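Local coordinates for 6-phosphogluconolactonase (Thermotoga maritima, PDB 1VL1), which catalyses the hydrolysis of 6-phosphogluconolactone to 6-phosphogluconate, the second step of the oxidative pentose phosphate pathway, at residues 77-81 / 92-96; 25-29 / 195-199; 149-155 / 215-220. All blocks are in the same frame, centred on the assembly; numbering follows the deposited sequence.

Contact 1. Residues 77-81 / 92-96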
ATOM      1  N   PHE A  77       6.628   4.554   0.676  1.00 21.44           N
ATOM      2  CA  PHE A  77       6.067   4.962  -0.595  1.00 23.09           C
ATOM      3  C   PHE A  77       4.580   4.779  -0.574  1.00 23.04           C
ATOM      4  O   PHE A  77       4.103   3.739  -0.128  1.00 26.01           O
ATOM      5  CB  PHE A  77       6.641   4.087  -1.724  1.00 22.74           C
ATOM      6  CG  PHE A  77       8.136   4.073  -1.771  1.00 23.63           C
ATOM      7  CD1 PHE A  77       8.865   3.257  -0.914  1.00 24.88           C
ATOM      8  CD2 PHE A  77       8.804   4.841  -2.664  1.00 25.39           C
ATOM      9  CE1 PHE A  77      10.225   3.284  -0.911  1.00 24.45           C
ATOM     10  CE2 PHE A  77      10.204   4.868  -2.675  1.00 22.42           C
ATOM     11  CZ  PHE A  77      10.899   4.075  -1.822  1.00 24.03           C
ATOM     12  N   LEU A  78       3.787   5.741  -1.031  1.00 23.04           N
ATOM     13  CA  LEU A  78       2.356   5.467  -1.218  1.00 21.63           C
ATOM     14  C   LEU A  78       2.079   4.512  -2.366  1.00 20.85           C
ATOM     15  O   LEU A  78       2.716   4.628  -3.414  1.00 22.45           O
ATOM     16  CB  LEU A  78       1.639   6.763  -1.521  1.00 22.02           C
ATOM     17  CG  LEU A  78       1.175   7.492  -0.275  1.00 25.68           C
ATOM     18  CD1 LEU A  78       2.171   7.653   0.837  1.00 28.58           C
ATOM     19  CD2 LEU A  78       0.644   8.794  -0.728  1.00 24.56           C
ATOM     20  N   SER A  79       1.070   3.653  -2.243  1.00 22.20           N
ATOM     21  CA  SER A  79       0.702   2.745  -3.319  1.00 23.10           C
ATOM     22  C   SER A  79      -0.066   3.528  -4.408  1.00 22.57           C
ATOM     23  O   SER A  79      -0.107   3.102  -5.547  1.00 23.42           O
ATOM     24  CB  SER A  79      -0.214   1.629  -2.820  1.00 22.82           C
ATOM     25  OG  SER A  79      -1.346   2.144  -2.149  1.00 23.66           O
ATOM     26  N   ASP A  80      -0.726   4.595  -4.019  1.00 22.00           N
ATOM     27  CA  ASP A  80      -1.546   5.363  -4.906  1.00 21.53           C
ATOM     28  C   ASP A  80      -1.959   6.671  -4.235  1.00 22.06           C
ATOM     29  O   ASP A  80      -1.893   6.844  -3.026  1.00 22.82           O
ATOM     30  CB  ASP A  80      -2.794   4.589  -5.337  1.00 21.32           C
ATOM     31  CG  ASP A  80      -3.729   4.335  -4.194  1.00 23.03           C
ATOM     32  OD1 ASP A  80      -3.433   3.502  -3.302  1.00 25.54           O
ATOM     33  OD2 ASP A  80      -4.762   4.993  -4.110  1.00 23.92           O
ATOM     34  N   GLU A  81      -2.477   7.559  -5.041  1.00 21.26           N
ATOM     35  CA  GLU A  81      -2.953   8.834  -4.507  1.00 21.45           C
ATOM     36  C   GLU A  81      -4.144   9.321  -5.328  1.00 21.78           C
ATOM     37  O   GLU A  81      -4.211   9.165  -6.534  1.00 23.64           O
ATOM     38  CB  GLU A  81      -1.872   9.901  -4.480  1.00 20.27           C
ATOM     39  CG  GLU A  81      -2.284  11.221  -3.879  1.00 22.29           C
ATOM     40  CD  GLU A  81      -2.717  11.081  -2.448  1.00 21.89           C
ATOM     41  OE1 GLU A  81      -3.906  10.771  -2.224  1.00 23.10           O
ATOM     42  OE2 GLU A  81      -1.879  11.332  -1.580  1.00 23.07           O
ATOM     43  N   ASN A  92      -4.489  10.489   0.386  1.00 21.36           N
ATOM     44  CA  ASN A  92      -3.795   9.452   1.108  1.00 21.18           C
ATOM     45  C   ASN A  92      -2.603  10.022   1.856  1.00 21.91           C
ATOM     46  O   ASN A  92      -2.336   9.612   2.997  1.00 21.64           O
ATOM     47  CB  ASN A  92      -3.337   8.342   0.190  1.00 22.56           C
ATOM     48  CG  ASN A  92      -4.466   7.485  -0.294  1.00 24.45           C
ATOM     49  OD1 ASN A  92      -5.454   7.340   0.385  1.00 24.55           O
ATOM     50  ND2 ASN A  92      -4.244   6.790  -1.419  1.00 24.70           N
ATOM     51  N   PHE A  93      -1.881  10.935   1.233  1.00 21.69           N
ATOM     52  CA  PHE A  93      -0.760  11.580   1.929  1.00 22.23           C
ATOM     53  C   PHE A  93      -1.195  12.204   3.259  1.00 21.99           C
ATOM     54  O   PHE A  93      -0.547  11.995   4.295  1.00 22.69           O
ATOM     55  CB  PHE A  93      -0.066  12.636   1.071  1.00 22.36           C
ATOM     56  CG  PHE A  93       0.958  13.380   1.852  1.00 20.08           C
ATOM     57  CD1 PHE A  93       2.195  12.783   2.135  1.00 23.31           C
ATOM     58  CD2 PHE A  93       0.667  14.576   2.427  1.00 24.22           C
ATOM     59  CE1 PHE A  93       3.115  13.435   2.944  1.00 22.52           C
ATOM     60  CE2 PHE A  93       1.598  15.216   3.236  1.00 24.33           C
ATOM     61  CZ  PHE A  93       2.827  14.618   3.467  1.00 24.70           C
ATOM     62  N   ARG A  94      -2.248  13.012   3.211  1.00 22.14           N
ATOM     63  CA  ARG A  94      -2.697  13.700   4.420  1.00 22.19           C
ATOM     64  C   ARG A  94      -2.997  12.678   5.513  1.00 22.62           C
ATOM     65  O   ARG A  94      -2.628  12.839   6.663  1.00 23.12           O
ATOM     66  CB  ARG A  94      -3.918  14.538   4.148  1.00 21.96           C
ATOM     67  CG  ARG A  94      -4.495  15.098   5.395  1.00 23.62           C
ATOM     68  CD  ARG A  94      -5.355  16.222   5.267  1.00 26.61           C
ATOM     69  NE  ARG A  94      -6.091  16.327   6.541  1.00 28.26           N
ATOM     70  CZ  ARG A  94      -7.185  17.010   6.713  1.00 31.88           C
ATOM     71  NH1 ARG A  94      -7.703  17.683   5.699  1.00 31.52           N
ATOM     72  NH2 ARG A  94      -7.771  17.014   7.913  1.00 31.96           N
ATOM     73  N   ASN A  95      -3.718  11.642   5.128  1.00 22.59           N
ATOM     74  CA  ASN A  95      -4.195  10.664   6.132  1.00 22.73           C
ATOM     75  C   ASN A  95      -3.073   9.842   6.706  1.00 22.47           C
ATOM     76  O   ASN A  95      -3.026   9.650   7.914  1.00 22.44           O
ATOM     77  CB  ASN A  95      -5.322   9.785   5.567  1.00 23.25           C
ATOM     78  CG  ASN A  95      -6.636  10.493   5.542  1.00 26.70           C
ATOM     79  OD1 ASN A  95      -7.297  10.570   6.559  1.00 28.31           O
ATOM     80  ND2 ASN A  95      -7.031  11.033   4.400  1.00 25.56           N
ATOM     81  N   ILE A  96      -2.148   9.386   5.862  1.00 21.52           N
ATOM     82  CA  ILE A  96      -0.975   8.664   6.359  1.00 21.50           C
ATOM     83  C   ILE A  96       0.015   9.597   7.079  1.00 20.73           C
ATOM     84  O   ILE A  96       0.628   9.202   8.075  1.00 20.90           O
ATOM     85  CB  ILE A  96      -0.253   7.906   5.241  1.00 22.10           C
ATOM     86  CG1 ILE A  96      -1.243   6.913   4.587  1.00 21.23           C
ATOM     87  CG2 ILE A  96       0.943   7.192   5.817  1.00 23.20           C
ATOM     88  CD1 ILE A  96      -0.777   6.336   3.279  1.00 23.82           C
TER

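Contact 2. Residues 25-29 / 195-199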
ATOM      1  N   TYR A  25      -7.673  -7.567  16.098  1.00 24.52           N
ATOM      2  CA  TYR A  25      -7.202  -7.494  14.711  1.00 24.26           C
ATOM      3  C   TYR A  25      -5.985  -6.589  14.603  1.00 24.34           C
ATOM      4  O   TYR A  25      -4.925  -6.990  14.114  1.00 24.52           O
ATOM      5  CB  TYR A  25      -8.322  -6.995  13.808  1.00 23.77           C
ATOM      6  CG  TYR A  25      -7.894  -6.895  12.382  1.00 23.61           C
ATOM      7  CD1 TYR A  25      -7.935  -8.015  11.557  1.00 21.59           C
ATOM      8  CD2 TYR A  25      -7.419  -5.692  11.861  1.00 21.59           C
ATOM      9  CE1 TYR A  25      -7.492  -7.938  10.217  1.00 20.84           C
ATOM     10  CE2 TYR A  25      -6.968  -5.580  10.549  1.00 21.16           C
ATOM     11  CZ  TYR A  25      -7.022  -6.720   9.705  1.00 22.45           C
ATOM     12  OH  TYR A  25      -6.573  -6.574   8.399  1.00 22.99           O
ATOM     13  N   VAL A  26      -6.153  -5.329  14.997  1.00 24.25           N
ATOM     14  CA  VAL A  26      -5.094  -4.379  14.814  1.00 24.09           C
ATOM     15  C   VAL A  26      -3.815  -4.802  15.527  1.00 24.18           C
ATOM     16  O   VAL A  26      -2.733  -4.705  14.945  1.00 23.28           O
ATOM     17  CB  VAL A  26      -5.535  -2.957  15.228  1.00 24.09           C
ATOM     18  CG1 VAL A  26      -4.361  -2.013  15.230  1.00 24.82           C
ATOM     19  CG2 VAL A  26      -6.627  -2.446  14.276  1.00 24.50           C
ATOM     20  N   ASP A  27      -3.923  -5.205  16.794  1.00 24.16           N
ATOM     21  CA  ASP A  27      -2.750  -5.649  17.544  1.00 25.31           C
ATOM     22  C   ASP A  27      -2.028  -6.813  16.869  1.00 24.63           C
ATOM     23  O   ASP A  27      -0.826  -6.812  16.781  1.00 24.60           O
ATOM     24  CB  ASP A  27      -3.120  -5.992  18.976  1.00 26.21           C
ATOM     25  CG  ASP A  27      -3.396  -4.740  19.812  1.00 29.04           C
ATOM     26  OD1 ASP A  27      -2.988  -3.629  19.385  1.00 34.15           O
ATOM     27  OD2 ASP A  27      -4.043  -4.760  20.858  1.00 30.95           O
ATOM     28  N   PHE A  28      -2.781  -7.765  16.339  1.00 23.93           N
ATOM     29  CA  PHE A  28      -2.175  -8.915  15.689  1.00 23.65           C
ATOM     30  C   PHE A  28      -1.439  -8.490  14.439  1.00 23.45           C
ATOM     31  O   PHE A  28      -0.282  -8.875  14.208  1.00 24.89           O
ATOM     32  CB  PHE A  28      -3.242  -9.916  15.358  1.00 23.46           C
ATOM     33  CG  PHE A  28      -2.723 -11.195  14.771  1.00 22.82           C
ATOM     34  CD1 PHE A  28      -2.320 -12.244  15.576  1.00 27.09           C
ATOM     35  CD2 PHE A  28      -2.616 -11.332  13.399  1.00 25.89           C
ATOM     36  CE1 PHE A  28      -1.864 -13.423  15.020  1.00 28.05           C
ATOM     37  CE2 PHE A  28      -2.148 -12.547  12.837  1.00 23.75           C
ATOM     38  CZ  PHE A  28      -1.760 -13.539  13.625  1.00 25.82           C
ATOM     39  N   VAL A  29      -2.096  -7.697  13.605  1.00 22.82           N
ATOM     40  CA  VAL A  29      -1.449  -7.210  12.401  1.00 21.63           C
ATOM     41  C   VAL A  29      -0.168  -6.401  12.692  1.00 23.21           C
ATOM     42  O   VAL A  29       0.871  -6.572  12.055  1.00 23.44           O
ATOM     43  CB  VAL A  29      -2.422  -6.371  11.562  1.00 21.24           C
ATOM     44  CG1 VAL A  29      -1.751  -5.698  10.361  1.00 23.38           C
ATOM     45  CG2 VAL A  29      -3.647  -7.241  11.165  1.00 22.85           C
ATOM     46  N   PHE A 195      -2.165  -7.975   2.634  1.00 22.07           N
ATOM     47  CA  PHE A 195      -3.474  -7.348   2.434  1.00 21.54           C
ATOM     48  C   PHE A 195      -4.181  -7.273   3.793  1.00 21.86           C
ATOM     49  O   PHE A 195      -4.196  -8.245   4.523  1.00 22.28           O
ATOM     50  CB  PHE A 195      -4.367  -8.199   1.499  1.00 21.70           C
ATOM     51  CG  PHE A 195      -3.979  -8.089   0.046  1.00 22.43           C
ATOM     52  CD1 PHE A 195      -4.491  -7.049  -0.740  1.00 23.95           C
ATOM     53  CD2 PHE A 195      -3.170  -9.051  -0.543  1.00 25.54           C
ATOM     54  CE1 PHE A 195      -4.148  -6.938  -2.065  1.00 23.72           C
ATOM     55  CE2 PHE A 195      -2.857  -8.936  -1.893  1.00 26.20           C
ATOM     56  CZ  PHE A 195      -3.318  -7.920  -2.619  1.00 23.88           C
ATOM     57  N   LEU A 196      -4.817  -6.141   4.080  1.00 21.70           N
ATOM     58  CA  LEU A 196      -5.517  -5.924   5.345  1.00 22.58           C
ATOM     59  C   LEU A 196      -6.968  -5.659   5.020  1.00 22.17           C
ATOM     60  O   LEU A 196      -7.265  -4.619   4.426  1.00 21.93           O
ATOM     61  CB  LEU A 196      -4.932  -4.705   6.049  1.00 22.31           C
ATOM     62  CG  LEU A 196      -3.654  -4.816   6.825  1.00 27.27           C
ATOM     63  CD1 LEU A 196      -2.661  -5.704   6.276  1.00 31.06           C
ATOM     64  CD2 LEU A 196      -3.136  -3.442   7.196  1.00 24.73           C
ATOM     65  N   ILE A 197      -7.840  -6.606   5.338  1.00 21.84           N
ATOM     66  CA  ILE A 197      -9.247  -6.528   4.980  1.00 22.04           C
ATOM     67  C   ILE A 197     -10.095  -6.924   6.157  1.00 23.08           C
ATOM     68  O   ILE A 197      -9.674  -7.755   6.988  1.00 22.81           O
ATOM     69  CB  ILE A 197      -9.623  -7.364   3.745  1.00 22.14           C
ATOM     70  CG1 ILE A 197      -9.338  -8.885   3.926  1.00 21.29           C
ATOM     71  CG2 ILE A 197      -8.931  -6.826   2.489  1.00 24.26           C
ATOM     72  CD1 ILE A 197     -10.170  -9.672   2.950  1.00 23.17           C
ATOM     73  N   ARG A 198     -11.311  -6.381   6.220  1.00 22.22           N
ATOM     74  CA  ARG A 198     -12.240  -6.719   7.277  1.00 23.91           C
ATOM     75  C   ARG A 198     -13.661  -6.748   6.745  1.00 24.20           C
ATOM     76  O   ARG A 198     -14.032  -5.911   5.887  1.00 23.86           O
ATOM     77  CB  ARG A 198     -12.161  -5.733   8.446  1.00 24.30           C
ATOM     78  CG  ARG A 198     -10.798  -5.663   9.129  1.00 25.49           C
ATOM     79  CD  ARG A 198     -10.722  -4.600  10.175  1.00 28.34           C
ATOM     80  NE  ARG A 198     -11.276  -5.038  11.439  1.00 32.50           N
ATOM     81  CZ  ARG A 198     -11.002  -4.456  12.615  1.00 34.94           C
ATOM     82  NH1 ARG A 198     -10.178  -3.411  12.700  1.00 37.37           N
ATOM     83  NH2 ARG A 198     -11.543  -4.926  13.705  1.00 34.91           N
ATOM     84  N   GLY A 199     -14.441  -7.697   7.247  1.00 24.08           N
ATOM     85  CA  GLY A 199     -15.867  -7.720   7.031  1.00 23.80           C
ATOM     86  C   GLY A 199     -16.321  -8.636   5.912  1.00 24.17           C
ATOM     87  O   GLY A 199     -15.542  -9.093   5.070  1.00 23.39           O
TER

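Contact 3. Residues 149-155 / 215-220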
ATOM      1  N   GLY A 149     -12.939  -5.393  -4.926  1.00 22.51           N
ATOM      2  CA  GLY A 149     -11.797  -6.127  -5.318  1.00 22.00           C
ATOM      3  C   GLY A 149     -10.632  -5.283  -5.804  1.00 21.72           C
ATOM      4  O   GLY A 149      -9.590  -5.830  -6.136  1.00 23.34           O
ATOM      5  N   HIS A 150     -10.770  -3.941  -5.785  1.00 21.06           N
ATOM      6  CA  HIS A 150      -9.720  -3.091  -6.271  1.00 21.06           C
ATOM      7  C   HIS A 150      -8.533  -3.037  -5.275  1.00 21.89           C
ATOM      8  O   HIS A 150      -8.682  -3.329  -4.080  1.00 24.46           O
ATOM      9  CB  HIS A 150     -10.272  -1.687  -6.637  1.00 20.99           C
ATOM     10  CG  HIS A 150     -10.242  -0.695  -5.522  1.00 23.60           C
ATOM     11  ND1 HIS A 150     -11.333  -0.442  -4.718  1.00 25.00           N
ATOM     12  CD2 HIS A 150      -9.258   0.138  -5.100  1.00 24.42           C
ATOM     13  CE1 HIS A 150     -11.013   0.494  -3.831  1.00 24.22           C
ATOM     14  NE2 HIS A 150      -9.767   0.876  -4.051  1.00 24.08           N
ATOM     15  N   VAL A 151      -7.346  -2.757  -5.780  1.00 21.86           N
ATOM     16  CA  VAL A 151      -6.142  -2.634  -4.971  1.00 22.38           C
ATOM     17  C   VAL A 151      -5.384  -1.384  -5.387  1.00 22.97           C
ATOM     18  O   VAL A 151      -5.436  -0.986  -6.547  1.00 22.30           O
ATOM     19  CB  VAL A 151      -5.305  -3.893  -5.173  1.00 22.41           C
ATOM     20  CG1 VAL A 151      -4.873  -4.050  -6.636  1.00 23.39           C
ATOM     21  CG2 VAL A 151      -4.133  -3.943  -4.211  1.00 22.93           C
ATOM     22  N   ALA A 152      -4.764  -0.687  -4.437  1.00 23.51           N
ATOM     23  CA  ALA A 152      -4.129   0.571  -4.731  1.00 22.05           C
ATOM     24  C   ALA A 152      -5.221   1.472  -5.348  1.00 22.51           C
ATOM     25  O   ALA A 152      -6.315   1.519  -4.788  1.00 23.14           O
ATOM     26  CB  ALA A 152      -2.852   0.408  -5.595  1.00 23.79           C
ATOM     27  N   SER A 153      -4.965   2.107  -6.479  1.00 21.72           N
ATOM     28  CA  SER A 153      -6.041   2.739  -7.274  1.00 21.29           C
ATOM     29  C   SER A 153      -6.154   2.039  -8.637  1.00 22.62           C
ATOM     30  O   SER A 153      -6.426   2.674  -9.681  1.00 22.15           O
ATOM     31  CB  SER A 153      -5.863   4.245  -7.413  1.00 22.64           C
ATOM     32  OG  SER A 153      -6.328   5.001  -6.288  1.00 22.98           O
ATOM     33  N   ILE A 154      -5.913   0.732  -8.622  1.00 21.94           N
ATOM     34  CA  ILE A 154      -6.154  -0.105  -9.794  1.00 21.71           C
ATOM     35  C   ILE A 154      -7.602  -0.659  -9.725  1.00 21.82           C
ATOM     36  O   ILE A 154      -7.898  -1.562  -8.918  1.00 22.02           O
ATOM     37  CB  ILE A 154      -5.171  -1.252  -9.873  1.00 20.35           C
ATOM     38  CG1 ILE A 154      -3.716  -0.765  -9.836  1.00 22.41           C
ATOM     39  CG2 ILE A 154      -5.505  -2.086 -11.098  1.00 21.39           C
ATOM     40  CD1 ILE A 154      -2.702  -1.794  -9.496  1.00 21.56           C
ATOM     41  N   PHE A 155      -8.470  -0.105 -10.554  1.00 21.91           N
ATOM     42  CA  PHE A 155      -9.883  -0.460 -10.624  1.00 21.68           C
ATOM     43  C   PHE A 155     -10.168  -1.325 -11.843  1.00 22.74           C
ATOM     44  O   PHE A 155     -11.135  -2.079 -11.843  1.00 24.31           O
ATOM     45  CB  PHE A 155     -10.761   0.796 -10.683  1.00 22.45           C
ATOM     46  CG  PHE A 155     -10.795   1.562  -9.369  1.00 21.38           C
ATOM     47  CD1 PHE A 155     -11.693   1.263  -8.392  1.00 21.09           C
ATOM     48  CD2 PHE A 155      -9.873   2.525  -9.107  1.00 22.82           C
ATOM     49  CE1 PHE A 155     -11.679   1.940  -7.188  1.00 20.76           C
ATOM     50  CE2 PHE A 155      -9.832   3.173  -7.894  1.00 23.74           C
ATOM     51  CZ  PHE A 155     -10.714   2.883  -6.944  1.00 21.54           C
ATOM     52  N   LEU A 215     -10.305 -10.226 -10.200  1.00 20.97           N
ATOM     53  CA  LEU A 215     -10.386  -8.902  -9.572  1.00 21.19           C
ATOM     54  C   LEU A 215      -8.973  -8.348  -9.513  1.00 21.14           C
ATOM     55  O   LEU A 215      -8.014  -9.132  -9.508  1.00 21.14           O
ATOM     56  CB  LEU A 215     -10.914  -9.025  -8.133  1.00 21.83           C
ATOM     57  CG  LEU A 215     -12.244  -9.700  -7.951  1.00 22.08           C
ATOM     58  CD1 LEU A 215     -12.618  -9.836  -6.466  1.00 23.23           C
ATOM     59  CD2 LEU A 215     -13.310  -9.017  -8.693  1.00 23.15           C
ATOM     60  N   PRO A 216      -8.814  -7.019  -9.485  1.00 21.29           N
ATOM     61  CA  PRO A 216      -7.445  -6.461  -9.450  1.00 20.57           C
ATOM     62  C   PRO A 216      -6.522  -7.108  -8.392  1.00 21.45           C
ATOM     63  O   PRO A 216      -5.355  -7.375  -8.679  1.00 22.20           O
ATOM     64  CB  PRO A 216      -7.673  -4.977  -9.197  1.00 21.77           C
ATOM     65  CG  PRO A 216      -8.963  -4.742  -9.991  1.00 21.71           C
ATOM     66  CD  PRO A 216      -9.825  -5.933  -9.611  1.00 21.21           C
ATOM     67  N   ALA A 217      -7.036  -7.268  -7.175  1.00 20.68           N
ATOM     68  CA  ALA A 217      -6.236  -7.825  -6.103  1.00 21.48           C
ATOM     69  C   ALA A 217      -5.705  -9.197  -6.394  1.00 21.15           C
ATOM     70  O   ALA A 217      -4.708  -9.640  -5.771  1.00 23.74           O
ATOM     71  CB  ALA A 217      -6.977  -7.812  -4.823  1.00 22.82           C
ATOM     72  N   TYR A 218      -6.401  -9.947  -7.239  1.00 21.25           N
ATOM     73  CA  TYR A 218      -5.947 -11.302  -7.649  1.00 21.60           C
ATOM     74  C   TYR A 218      -4.553 -11.270  -8.237  1.00 22.92           C
ATOM     75  O   TYR A 218      -3.821 -12.225  -8.081  1.00 22.12           O
ATOM     76  CB  TYR A 218      -6.878 -11.893  -8.714  1.00 22.65           C
ATOM     77  CG  TYR A 218      -6.485 -13.235  -9.238  1.00 21.62           C
ATOM     78  CD1 TYR A 218      -6.685 -14.387  -8.489  1.00 23.66           C
ATOM     79  CD2 TYR A 218      -5.910 -13.356 -10.511  1.00 23.30           C
ATOM     80  CE1 TYR A 218      -6.327 -15.630  -9.000  1.00 24.02           C
ATOM     81  CE2 TYR A 218      -5.606 -14.569 -11.042  1.00 24.88           C
ATOM     82  CZ  TYR A 218      -5.770 -15.706 -10.259  1.00 24.86           C
ATOM     83  OH  TYR A 218      -5.463 -16.954 -10.765  1.00 26.31           O
ATOM     84  N   PHE A 219      -4.169 -10.159  -8.865  1.00 22.11           N
ATOM     85  CA  PHE A 219      -2.882 -10.128  -9.615  1.00 22.36           C
ATOM     86  C   PHE A 219      -1.701  -9.617  -8.853  1.00 23.70           C
ATOM     87  O   PHE A 219      -0.589  -9.603  -9.405  1.00 23.37           O
ATOM     88  CB  PHE A 219      -3.048  -9.343 -10.921  1.00 22.99           C
ATOM     89  CG  PHE A 219      -4.057  -9.946 -11.849  1.00 22.70           C
ATOM     90  CD1 PHE A 219      -3.736 -11.034 -12.659  1.00 24.22           C
ATOM     91  CD2 PHE A 219      -5.339  -9.466 -11.868  1.00 23.42           C
ATOM     92  CE1 PHE A 219      -4.670 -11.620 -13.464  1.00 24.28           C
ATOM     93  CE2 PHE A 219      -6.302 -10.073 -12.697  1.00 22.62           C
ATOM     94  CZ  PHE A 219      -5.954 -11.124 -13.508  1.00 23.71           C
ATOM     95  N   VAL A 220      -1.892  -9.227  -7.597  1.00 21.23           N
ATOM     96  CA  VAL A 220      -0.825  -8.630  -6.807  1.00 21.97           C
ATOM     97  C   VAL A 220      -0.329  -9.690  -5.830  1.00 22.51           C
ATOM     98  O   VAL A 220      -1.064 -10.171  -4.946  1.00 23.83           O
ATOM     99  CB  VAL A 220      -1.244  -7.343  -6.042  1.00 22.02           C
ATOM    100  CG1 VAL A 220      -0.076  -6.810  -5.274  1.00 23.07           C
ATOM    101  CG2 VAL A 220      -1.650  -6.301  -6.987  1.00 22.55           C
TER

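Contact 1. Residues 77-81 / 92-96
The flat groups that meet here are the carboxylate of E81, the carboxamide of N92 and the carboxylate of D80. E81 turns the edge carrying both its oxygens to the first turn of helix 92-101. OE1 accepts the backbone N-H of N92 (OE1 to N 2.7 Å) and OE2 that of F93 (OE2 to N 2.8 Å), each through the syn lone pair, so that two bonds fix the rotation of the group. The amide of N92 lies alongside it, the two planes 33° apart. In its own plane, N92 ND2 gives an almost straight bond to the backbone O of D80 (2.8 Å), which it meets from above the carbonyl plane. The same ND2 reaches D80 OD2 by a weak bond of 3.3 Å, the carboxylate standing nearly perpendicular to the amide. On D80 the other oxygen, OD1, takes the S79 hydroxyl proton on its anti lone pair. The D80 side chain lies close to a bound citrate, probably from the crystallisation liquor.

E81 gets to the helix by placing CG anti to its backbone N (chi1 -177°) and then bending at chi2. Next to these polar groups L78 brings CD2 to the backbone N of F93 (3.8 Å) and CD1 to I96 CD1 (4.0 Å).

The arrangement belongs to the beta-alpha-beta unit of strand 74-82, helix 92-101 and strand 111-112, in which the end of the first strand, through E81, receives the first backbone N-H groups of the helix that follows it.

Contact 2. Residues 25-29 / 195-199
R198 runs its side chain across the ring of Y25, starting from the end of strand 192-198, with CB directed at helix 25-43. CG stands over the centre of the ring in a CH-pi contact, 4.0 Å from the centroid and 12° off the normal. CD comes next, over the same face near Y25 CD2 and CE2, each 3.9 Å away. The chain bends at chi3, which lays NE and CZ back along the ring toward its CG and CB. The guanidinium thus ends 25° from parallel to the ring, with Y25 CD2 over its face; NH1 lies 3.7 Å from that carbon and also reaches V26 CG2 (4.0 Å), while NH2 sits beside Y25 CB.

The other face of the tyrosine carries V29 CG2 from its own helix, offset toward the rim. Y25 holds CG anti to the backbone N, and this sends the ring down to the strand, where OH comes to rest 3.3 Å from L196 CA. The hydroxyl is hydrogen-bonded to the backbone O of F229, on the adjacent strand 225-231. One turn further along the helix, V29 CG1 packs on L196 CG (4.1 Å), and V60 of helix 57-64 joins both residues.

Helix and strand segments run nearly antiparallel, 169° apart. Between them the contact is made by a CH-pi contact and apolar packing, the arginine contributing its methylenes and the flat of its guanidinium; the polar tip of Y25 instead ties this helix to the neighbouring strand, and K232, close to R198 NE, probably adds to the positive charge there.

Contact 3. Residues 149-155 / 215-220
P216 presses its ring against the turn at 149-155. Its CB meets the backbone O of I154 at 3.4 Å and I154 CG2 at 4.1 Å, and CD lies 3.5 Å from the backbone O of G149. The same G149 oxygen accepts the backbone N-H of A217 (O to N 3.1 Å), in a bond running nearly along the C=O axis. V151 supplies the apolar side: CG1, placed between its backbone N and carbonyl carbon (chi1 62°), packs against P216 CB and touches V220 CG2 (3.9 Å). L215 CD1 sits on the bare CA of G149 at 4.0 Å.

The loop that follows strand 140-143 is joined in this way to the one, with its 3-10 turn at 216-219, that leads from helix 200-210 into strand 225-231 of the Rossmann-like sheet.

Within the first loop, V151 and I154 are held by the bond from I154 N to V151 O (2.7 Å). H150 leaves the backbone away from 215-220, and its ring takes F155 CE1 over one face; D148 bonds its ND1, and NE2 bonds a citrate, probably from the crystallisation liquor, which may mark a pocket. Behind the second loop, F195 of strand 192-198 packs on A217 and V220, while F184 and L187 cover I154 and V220.

How the contacts relate
All three contacts are largely buried, yet contact 1 lies closest to the centre of the chain and contact 2 furthest out, with the partly exposed R198 in it. Contacts 1 and 2 each set a helix against a strand of the same sheet, but the first relies on a carboxylate and an amide, the second on a CH-pi contact and apolar packing; contact 3 joins two loops through a proline and one backbone bond. Contact 3 touches both others. S153 OG probably bonds D80 OD2 of contact 1 (2.7 Å), close to the citrate, whereas F195, on the strand of contact 2, packs against V151 CG2 through CE1 (3.7 Å). Contacts 1 and 2 do not touch.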